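PDB 2J4D: cryptochrome DASH, chloroplastic/mitochondrial from Arabidopsis thaliana, which binds FAD and a folate light antenna, binds DNA without sequence specificity, and repairs cyclobutane pyrimidine dimers in single-stranded DNA as a photolyase. Local coordinates for residues V242-F248 and E382-F388. Residues are numbered along the deposited sequence; the frame is centred on the assembly and turned at random.
Sequences VTRGMRF and ELSTTGF. With FAD (flavin-adenine dinucleotide), chain C.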
# COMPACT_ATOMS: atom_id res chain seq x y z
N VAL A 242 -15.00 -9.74 -4.80
CA VAL A 242 -14.39 -10.76 -3.96
C VAL A 242 -15.44 -11.83 -3.69
O VAL A 242 -16.49 -11.55 -3.12
CB VAL A 242 -13.90 -10.16 -2.63
CG1 VAL A 242 -13.36 -11.25 -1.70
CG2 VAL A 242 -12.83 -9.12 -2.91
N THR A 243 -15.14 -13.06 -4.10
CA THR A 243 -16.08 -14.16 -3.92
C THR A 243 -15.91 -14.89 -2.58
O THR A 243 -16.89 -15.37 -2.02
CB THR A 243 -15.93 -15.16 -5.08
OG1 THR A 243 -14.56 -15.56 -5.18
CG2 THR A 243 -16.34 -14.51 -6.39
N ARG A 244 -14.68 -14.96 -2.09
CA ARG A 244 -14.37 -15.65 -0.83
C ARG A 244 -13.30 -14.90 -0.07
O ARG A 244 -12.58 -14.09 -0.65
CB ARG A 244 -13.81 -17.04 -1.09
CG ARG A 244 -14.58 -17.92 -2.03
CD ARG A 244 -13.97 -19.31 -1.98
NE ARG A 244 -14.01 -19.82 -0.62
CZ ARG A 244 -13.29 -20.83 -0.16
NH1 ARG A 244 -12.44 -21.45 -0.97
NH2 ARG A 244 -13.42 -21.23 1.09
N GLY A 245 -13.18 -15.19 1.23
CA GLY A 245 -12.16 -14.55 2.04
C GLY A 245 -12.36 -13.09 2.39
O GLY A 245 -13.48 -12.60 2.46
N MET A 246 -11.25 -12.39 2.60
CA MET A 246 -11.30 -10.99 2.98
C MET A 246 -11.64 -10.00 1.88
O MET A 246 -11.02 -9.97 0.82
CB MET A 246 -9.97 -10.59 3.62
CG MET A 246 -9.68 -11.33 4.90
SD MET A 246 -8.15 -10.80 5.69
CE MET A 246 -6.94 -11.85 4.84
N ARG A 247 -12.65 -9.18 2.16
CA ARG A 247 -13.12 -8.16 1.25
C ARG A 247 -12.73 -6.82 1.91
O ARG A 247 -13.42 -6.34 2.80
CB ARG A 247 -14.64 -8.28 1.10
CG ARG A 247 -15.30 -7.44 0.02
CD ARG A 247 -15.32 -5.98 0.39
NE ARG A 247 -16.43 -5.27 -0.26
CZ ARG A 247 -16.33 -4.04 -0.76
NH1 ARG A 247 -15.18 -3.38 -0.70
NH2 ARG A 247 -17.40 -3.46 -1.31
N PHE A 248 -11.60 -6.26 1.49
CA PHE A 248 -11.14 -4.98 2.04
C PHE A 248 -12.01 -3.85 1.51
O PHE A 248 -12.39 -3.86 0.34
CB PHE A 248 -9.68 -4.72 1.63
CG PHE A 248 -8.68 -5.53 2.42
CD1 PHE A 248 -8.05 -4.98 3.53
CD2 PHE A 248 -8.38 -6.83 2.05
CE1 PHE A 248 -7.12 -5.71 4.26
CE2 PHE A 248 -7.44 -7.57 2.77
CZ PHE A 248 -6.82 -7.01 3.88
N GLU A 382 -5.53 -17.09 -3.17
CA GLU A 382 -5.96 -16.04 -2.24
C GLU A 382 -5.70 -14.68 -2.90
O GLU A 382 -6.56 -13.79 -2.89
CB GLU A 382 -5.17 -16.11 -0.92
CG GLU A 382 -5.62 -15.03 0.08
CD GLU A 382 -4.85 -15.04 1.39
OE1 GLU A 382 -4.14 -16.02 1.67
OE2 GLU A 382 -4.98 -14.05 2.15
N LEU A 383 -4.52 -14.55 -3.49
CA LEU A 383 -4.13 -13.31 -4.15
C LEU A 383 -5.04 -12.90 -5.30
O LEU A 383 -5.52 -11.76 -5.34
CB LEU A 383 -2.70 -13.46 -4.68
CG LEU A 383 -2.18 -12.28 -5.51
CD1 LEU A 383 -2.12 -11.01 -4.63
CD2 LEU A 383 -0.82 -12.62 -6.06
N SER A 384 -5.29 -13.80 -6.25
CA SER A 384 -6.14 -13.43 -7.39
C SER A 384 -7.62 -13.25 -7.01
O SER A 384 -8.36 -12.56 -7.70
CB SER A 384 -6.01 -14.47 -8.51
OG SER A 384 -6.35 -15.76 -8.05
N THR A 385 -8.03 -13.84 -5.90
CA THR A 385 -9.41 -13.74 -5.43
C THR A 385 -9.68 -12.52 -4.55
O THR A 385 -10.76 -11.93 -4.61
CB THR A 385 -9.81 -14.99 -4.60
OG1 THR A 385 -9.56 -16.17 -5.38
CG2 THR A 385 -11.28 -14.93 -4.20
N THR A 386 -8.70 -12.16 -3.72
CA THR A 386 -8.88 -11.05 -2.78
C THR A 386 -7.95 -9.85 -2.96
O THR A 386 -8.23 -8.77 -2.45
CB THR A 386 -8.69 -11.54 -1.33
OG1 THR A 386 -7.32 -11.94 -1.17
CG2 THR A 386 -9.60 -12.75 -1.03
N GLY A 387 -6.83 -10.04 -3.65
CA GLY A 387 -5.89 -8.93 -3.82
C GLY A 387 -4.98 -8.78 -2.61
O GLY A 387 -4.30 -7.77 -2.44
N PHE A 388 -4.98 -9.80 -1.75
CA PHE A 388 -4.14 -9.78 -0.56
C PHE A 388 -3.50 -11.16 -0.36
O PHE A 388 -4.02 -12.17 -0.84
CB PHE A 388 -4.98 -9.44 0.68
CG PHE A 388 -4.17 -9.28 1.95
CD1 PHE A 388 -3.60 -8.05 2.27
CD2 PHE A 388 -3.96 -10.36 2.80
CE1 PHE A 388 -2.82 -7.90 3.43
CE2 PHE A 388 -3.18 -10.22 3.97
CZ PHE A 388 -2.61 -8.98 4.27
PA FAD C . 1.48 -6.46 9.40
O1A FAD C . 0.28 -6.13 10.19
O2A FAD C . 2.32 -7.63 9.78
O5B FAD C . 2.46 -5.19 9.34
C5B FAD C . 1.96 -3.86 9.61
C4B FAD C . 2.45 -2.93 8.50
O4B FAD C . 3.87 -2.96 8.47
C3B FAD C . 2.00 -3.32 7.09
O3B FAD C . 0.67 -2.92 6.80
C2B FAD C . 3.06 -2.66 6.26
O2B FAD C . 2.79 -1.32 5.91
C1B FAD C . 4.33 -2.84 7.11
N9A FAD C . 5.15 -4.02 6.78
C8A FAD C . 5.14 -5.26 7.40
N7A FAD C . 6.01 -6.11 6.87
C5A FAD C . 6.61 -5.39 5.85
C6A FAD C . 7.61 -5.74 4.92
N6A FAD C . 8.21 -6.93 4.86
N1A FAD C . 8.00 -4.77 4.01
C2A FAD C . 7.40 -3.53 4.03
N3A FAD C . 6.44 -3.14 4.89
C4A FAD C . 6.07 -4.10 5.78
N1 FAD C . 3.80 -4.64 1.45
C2 FAD C . 3.17 -3.55 0.90
O2 FAD C . 2.72 -2.66 1.60
N3 FAD C . 3.05 -3.48 -0.50
C4 FAD C . 3.53 -4.46 -1.37
O4 FAD C . 3.38 -4.35 -2.60
C4X FAD C . 4.18 -5.58 -0.79
N5 FAD C . 4.69 -6.61 -1.59
C5X FAD C . 5.43 -7.65 -1.03
C6 FAD C . 6.05 -8.62 -1.84
C7 FAD C . 6.81 -9.68 -1.30
C7M FAD C . 7.45 -10.68 -2.23
C8 FAD C . 6.94 -9.77 0.13
C8M FAD C . 7.73 -10.88 0.80
C9 FAD C . 6.32 -8.81 0.96
C9A FAD C . 5.57 -7.74 0.40
N10 FAD C . 4.93 -6.75 1.22
C10 FAD C . 4.30 -5.63 0.63
C1' FAD C . 5.26 -6.65 2.68
C2' FAD C . 4.33 -7.41 3.65
O2' FAD C . 4.18 -8.75 3.22
C3' FAD C . 2.96 -6.73 3.70
O3' FAD C . 3.10 -5.34 4.06
C4' FAD C . 1.98 -7.34 4.71
O4' FAD C . 1.70 -8.70 4.39
C5' FAD C . 0.69 -6.53 4.70
O5' FAD C . -0.23 -7.06 5.65
P FAD C . -0.43 -6.53 7.13
O1P FAD C . -0.84 -5.13 6.98
O2P FAD C . -1.41 -7.41 7.82
O3P FAD C . 0.94 -6.74 7.91
O HOH W 1 -10.32 -7.88 -0.72
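E382 meets M246 where its carboxylate oxygen OE2 lies 4.0 Å from the methyl carbon CE. The long, extended glutamate suits the place because its other oxygen, OE1, can reach the hydroxyl of Y463. The neighbouring threonines T385 and T386 end helix 374-386 against the loop that leads into strand 245-248. T385 turns its methyl CG2 to T243, 3.5 Å from OG1, while its own hydroxyl bonds back to the carbonyl of K381. The side chain of T386 starts out toward 242-248 and divides its branches. OG1, placed between the backbone N and the carbonyl carbon (chi1 66°), bonds to E382 O at 2.6 Å and accepts from F388 N, an ST turn at the helix end; CG2 is thereby sent across, 3.3 Å from R244 O. That buried carbonyl has no polar partner in the model. One water joins the backbones, giving hydrogens to T386 O and M246 O and accepting from F248 N. G387 then takes a positive phi at which a beta carbon would collide with T386 O, which explains the glycine, and the chain turns to F388. With CG anti to the backbone N (chi1 -175°), the F388 ring takes F248 CZ over one face, 3.7 Å from CD1, the two ring planes inclined at 35°. M246 CE approaches the ring obliquely, and F388 CZ, at the far end, comes 3.4 Å from FAD O5'. Replacing F388 by an alanine is likely to leave F248 and M246 without the ring they share and to open a gap beside the ribityl-phosphate link of FAD. Methyls, rings and one bridging water thus join the strand to the helix end, so the fit probably depends more on shape than on direct polar bonds, and F388 carries it to the FAD pocket.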